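Local coordinates for HepC.19480.a.B1 (Helicobacter pylori, PDB 6MTZ), which is of unknown function but is probably a DHH/DHHA1-family phosphoesterase that hydrolyses phosphodiester bonds with the help of metal ions, at residues 230-233 with 234-237; 240-243 with 244-248. One frame throughout, in Å; residues are numbered along the deposited sequence.

Interaction 1 of 2, residues 230-233 with 234-237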
loop_
_atom_site.group_PDB
_atom_site.type_symbol
_atom_site.label_atom_id
_atom_site.label_comp_id
_atom_site.label_asym_id
_atom_site.label_seq_id
_atom_site.Cartn_x
_atom_site.Cartn_y
_atom_site.Cartn_z
ATOM N N GLY A 230 -12.738 2.057 -11.752
ATOM C CA GLY A 230 -13.383 3.136 -12.498
ATOM C C GLY A 230 -13.557 2.881 -13.982
ATOM O O GLY A 230 -13.952 3.798 -14.710
ATOM N N GLY A 231 -13.302 1.659 -14.453
ATOM C CA GLY A 231 -13.430 1.363 -15.865
ATOM C C GLY A 231 -14.784 0.783 -16.219
ATOM O O GLY A 231 -15.594 0.465 -15.350
ATOM N N ASP A 232 -15.027 0.661 -17.525
ATOM C CA ASP A 232 -16.230 -0.003 -18.035
ATOM C C ASP A 232 -15.810 -1.340 -18.636
ATOM O O ASP A 232 -15.271 -1.378 -19.754
ATOM C CB ASP A 232 -16.946 0.864 -19.081
ATOM C CG ASP A 232 -18.102 0.128 -19.784
ATOM O OD1 ASP A 232 -18.432 -1.034 -19.438
ATOM O OD2 ASP A 232 -18.696 0.733 -20.701
ATOM N N PRO A 233 -16.051 -2.461 -17.944
ATOM C CA PRO A 233 -15.523 -3.753 -18.409
ATOM C C PRO A 233 -16.102 -4.209 -19.729
ATOM O O PRO A 233 -15.554 -5.133 -20.337
ATOM C CB PRO A 233 -15.916 -4.721 -17.283
ATOM C CG PRO A 233 -17.120 -4.103 -16.658
ATOM C CD PRO A 233 -16.928 -2.607 -16.765
ATOM N N ASP A 234 -17.174 -3.589 -20.199
ATOM C CA ASP A 234 -17.761 -3.986 -21.466
ATOM C C ASP A 234 -17.161 -3.254 -22.657
ATOM O O ASP A 234 -17.441 -3.635 -23.792
ATOM C CB ASP A 234 -19.281 -3.766 -21.423
ATOM C CG ASP A 234 -19.958 -4.683 -20.432
ATOM O OD1 ASP A 234 -19.546 -5.871 -20.382
ATOM O OD2 ASP A 234 -20.866 -4.225 -19.691
ATOM N N THR A 235 -16.363 -2.207 -22.441
ATOM C CA THR A 235 -15.701 -1.544 -23.561
ATOM C C THR A 235 -14.208 -1.318 -23.369
ATOM O O THR A 235 -13.580 -0.759 -24.268
ATOM C CB THR A 235 -16.351 -0.179 -23.869
ATOM O OG1 THR A 235 -16.198 0.704 -22.748
ATOM C CG2 THR A 235 -17.846 -0.326 -24.227
ATOM N N GLU A 236 -13.614 -1.723 -22.242
ATOM C CA GLU A 236 -12.215 -1.408 -21.973
ATOM C C GLU A 236 -11.444 -2.635 -21.495
ATOM O O GLU A 236 -11.977 -3.467 -20.753
ATOM C CB GLU A 236 -12.107 -0.287 -20.925
ATOM C CG GLU A 236 -12.873 0.980 -21.307
ATOM C CD GLU A 236 -12.810 2.052 -20.236
ATOM O OE1 GLU A 236 -13.161 1.769 -19.074
ATOM O OE2 GLU A 236 -12.407 3.187 -20.561
ATOM N N THR A 237 -10.181 -2.733 -21.909
ATOM C CA THR A 237 -9.300 -3.780 -21.402
ATOM C C THR A 237 -8.738 -3.400 -20.039
ATOM O O THR A 237 -8.709 -2.231 -19.650
ATOM C CB THR A 237 -8.118 -4.039 -22.344
ATOM O OG1 THR A 237 -7.282 -2.875 -22.368
ATOM C CG2 THR A 237 -8.596 -4.398 -23.760
#
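Asp232 grips the chain ahead of it with both its carboxylate and its carbonyl, holding Pro233 and Asp234 in the corner of a tight turn. The carbonyl O of Asp232 accepts the N-H of Thr235 at 3.0 Å, and with the backbone angles of the two corner residues this makes a type I beta turn; a weak second bond reaches the same oxygen from Glu236 N. With its CG swung opposite the backbone N (chi1 172°), Asp232 adds an Asx turn: OD1 takes the N-H of Asp234 at 2.9 Å, from well above the carboxylate plane. The other oxygen, OD2, lies 3.2 Å from Thr235 OG1, a weak contact whose proton has a rival acceptor. Glu236 returns the grip from the far end of the turn. Its chain runs out straight beyond CG, and OE1 receives Asp232 N at 2.7 Å in an almost linear bond (172°) on the anti side, while also lying 3.2 Å from Gly231 CA. The carboxylates of Asp232 and Asp234 stand nearly perpendicular, planes 83° apart, with Asp232 OD1 and Asp234 OD2 separated by 4.0 Å. Arg223 of helix 213-228 forms a salt bridge with Asp234, and Pro233 packs on that same helix. The N-H groups given to Asp232 OD1 and Glu236 OE1, and Arg223 at Asp234, would partly offset the repulsion between these carboxylates.

Interaction 2 of 2, residues 240-243 with 244-248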
loop_
_atom_site.group_PDB
_atom_site.type_symbol
_atom_site.label_atom_id
_atom_site.label_comp_id
_atom_site.label_asym_id
_atom_site.label_seq_id
_atom_site.Cartn_x
_atom_site.Cartn_y
_atom_site.Cartn_z
ATOM N N ASN A 240 -5.771 -0.954 -20.214
ATOM C CA ASN A 240 -6.104 0.466 -20.344
ATOM C C ASN A 240 -6.841 1.006 -19.126
ATOM O O ASN A 240 -6.694 2.187 -18.794
ATOM C CB ASN A 240 -6.909 0.717 -21.615
ATOM C CG ASN A 240 -6.062 0.548 -22.850
ATOM O OD1 ASN A 240 -4.861 0.817 -22.829
ATOM N ND2 ASN A 240 -6.664 0.068 -23.922
ATOM N N ILE A 241 -7.639 0.177 -18.452
ATOM C CA ILE A 241 -8.316 0.643 -17.246
ATOM C C ILE A 241 -7.301 0.964 -16.157
ATOM O O ILE A 241 -7.402 1.999 -15.487
ATOM C CB ILE A 241 -9.342 -0.398 -16.782
ATOM C CG1 ILE A 241 -10.471 -0.475 -17.827
ATOM C CG2 ILE A 241 -9.882 -0.061 -15.367
ATOM C CD1 ILE A 241 -11.367 -1.669 -17.621
ATOM N N SER A 242 -6.295 0.098 -15.984
ATOM C CA SER A 242 -5.282 0.327 -14.956
ATOM C C SER A 242 -4.449 1.564 -15.271
ATOM O O SER A 242 -4.221 2.408 -14.397
ATOM C CB SER A 242 -4.377 -0.904 -14.826
ATOM O OG SER A 242 -3.217 -0.601 -14.068
ATOM N N SER A 243 -3.957 1.676 -16.515
ATOM C CA SER A 243 -3.108 2.823 -16.847
ATOM C C SER A 243 -3.901 4.120 -16.786
ATOM O O SER A 243 -3.385 5.136 -16.320
ATOM C CB SER A 243 -2.453 2.636 -18.222
ATOM O OG SER A 243 -3.362 2.103 -19.169
ATOM N N ASN A 244 -5.179 4.086 -17.168
ATOM C CA ASN A 244 -6.007 5.283 -17.060
ATOM C C ASN A 244 -6.238 5.683 -15.611
ATOM O O ASN A 244 -6.140 6.866 -15.267
ATOM C CB ASN A 244 -7.333 5.080 -17.775
ATOM C CG ASN A 244 -7.547 6.115 -18.837
ATOM O OD1 ASN A 244 -7.889 7.263 -18.536
ATOM N ND2 ASN A 244 -7.306 5.738 -20.087
ATOM N N ALA A 245 -6.573 4.717 -14.751
ATOM C CA ALA A 245 -6.743 5.030 -13.339
ATOM C C ALA A 245 -5.462 5.629 -12.753
ATOM O O ALA A 245 -5.516 6.604 -11.993
ATOM C CB ALA A 245 -7.168 3.774 -12.571
ATOM N N GLN A 246 -4.296 5.090 -13.126
ATOM C CA GLN A 246 -3.042 5.582 -12.560
ATOM C C GLN A 246 -2.684 6.963 -13.096
ATOM O O GLN A 246 -2.323 7.858 -12.320
ATOM C CB GLN A 246 -1.927 4.572 -12.813
ATOM C CG GLN A 246 -2.137 3.324 -11.958
ATOM C CD GLN A 246 -1.031 2.302 -12.076
ATOM O OE1 GLN A 246 -0.282 2.051 -11.116
ATOM N NE2 GLN A 246 -0.936 1.678 -13.246
ATOM N N THR A 247 -2.779 7.166 -14.418
ATOM C CA THR A 247 -2.448 8.477 -14.979
ATOM C C THR A 247 -3.307 9.581 -14.365
ATOM O O THR A 247 -2.808 10.684 -14.095
ATOM C CB THR A 247 -2.594 8.479 -16.507
ATOM O OG1 THR A 247 -3.934 8.131 -16.871
ATOM C CG2 THR A 247 -1.631 7.490 -17.145
ATOM N N HIS A 248 -4.602 9.313 -14.133
ATOM C CA HIS A 248 -5.453 10.316 -13.497
ATOM C C HIS A 248 -4.917 10.696 -12.122
ATOM O O HIS A 248 -4.878 11.881 -11.765
ATOM C CB HIS A 248 -6.895 9.827 -13.366
ATOM C CG HIS A 248 -7.785 10.794 -12.639
ATOM N ND1 HIS A 248 -8.045 10.703 -11.286
ATOM C CD2 HIS A 248 -8.458 11.887 -13.074
ATOM C CE1 HIS A 248 -8.849 11.687 -10.924
ATOM N NE2 HIS A 248 -9.114 12.421 -11.990
#
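Asn240, Ile241, Ser242 and Ser243 each offer their carbonyl O to the N-H four residues on, the regular alpha-helical pattern, the shortest of these bonds being 2.8 Å from Thr247 N to Ser243 O. Along one flank, Ser242 and Gln246 lie one turn apart. Ser242 OG approaches Gln246 NE2 to 3.3 Å, but not in a geometry for a hydrogen bond; instead each reaches out of the helix, Ser242 OG to Glu183 O and Gln246 OE1 to Asn185 N, so the pair clasps the loop before helix 190-203. The aliphatic part of Gln246 lies along its own helix, CG 3.3 Å from Ser242 O. Helix 238-251 comes after the parallel-sheet part of the chain and its helices and before the mixed sheet, consistent with a linker between the two domains of a DHH/DHHA1 protein, and its other flank turns to helix 276-285. There Ser243 touches Val277, while its hydroxyl, held near +60° (chi1 42°), bonds back to Asp239 O. Asn244 leans CB against Asn240 O at 3.1 Å and packs on Leu281 and Gln285. Thr247 sets both branches on Ser243 O, with OG1 at 3.1 Å and CG2 at 3.0 Å; OG1 is also 3.0 Å from Asn244 O and has a weak hydrogen bond with Gln285 OE1, so where its proton points stays undecided.

Overall arrangement
Interaction 1 comes first along the chain, and interaction 2 follows directly in helix 238-251. The loop of interaction 1 starts with the Schellman motif at Gly230 that ends helix 213-228, and finishes at Thr237, whose hydroxyl caps the next helix through Asn240 N. The centres of the two interactions lie about 11 Å apart on the same side of the chain's centre, interaction 1 at the surface and interaction 2 deeper, about 24 and 17 Å from that centre. Ile241 joins them, its CG1 packing 3.5 Å from Glu236 CB. The turn thus leads from one helix into the N-cap of the next, which precedes the C-terminal mixed-sheet part of the chain.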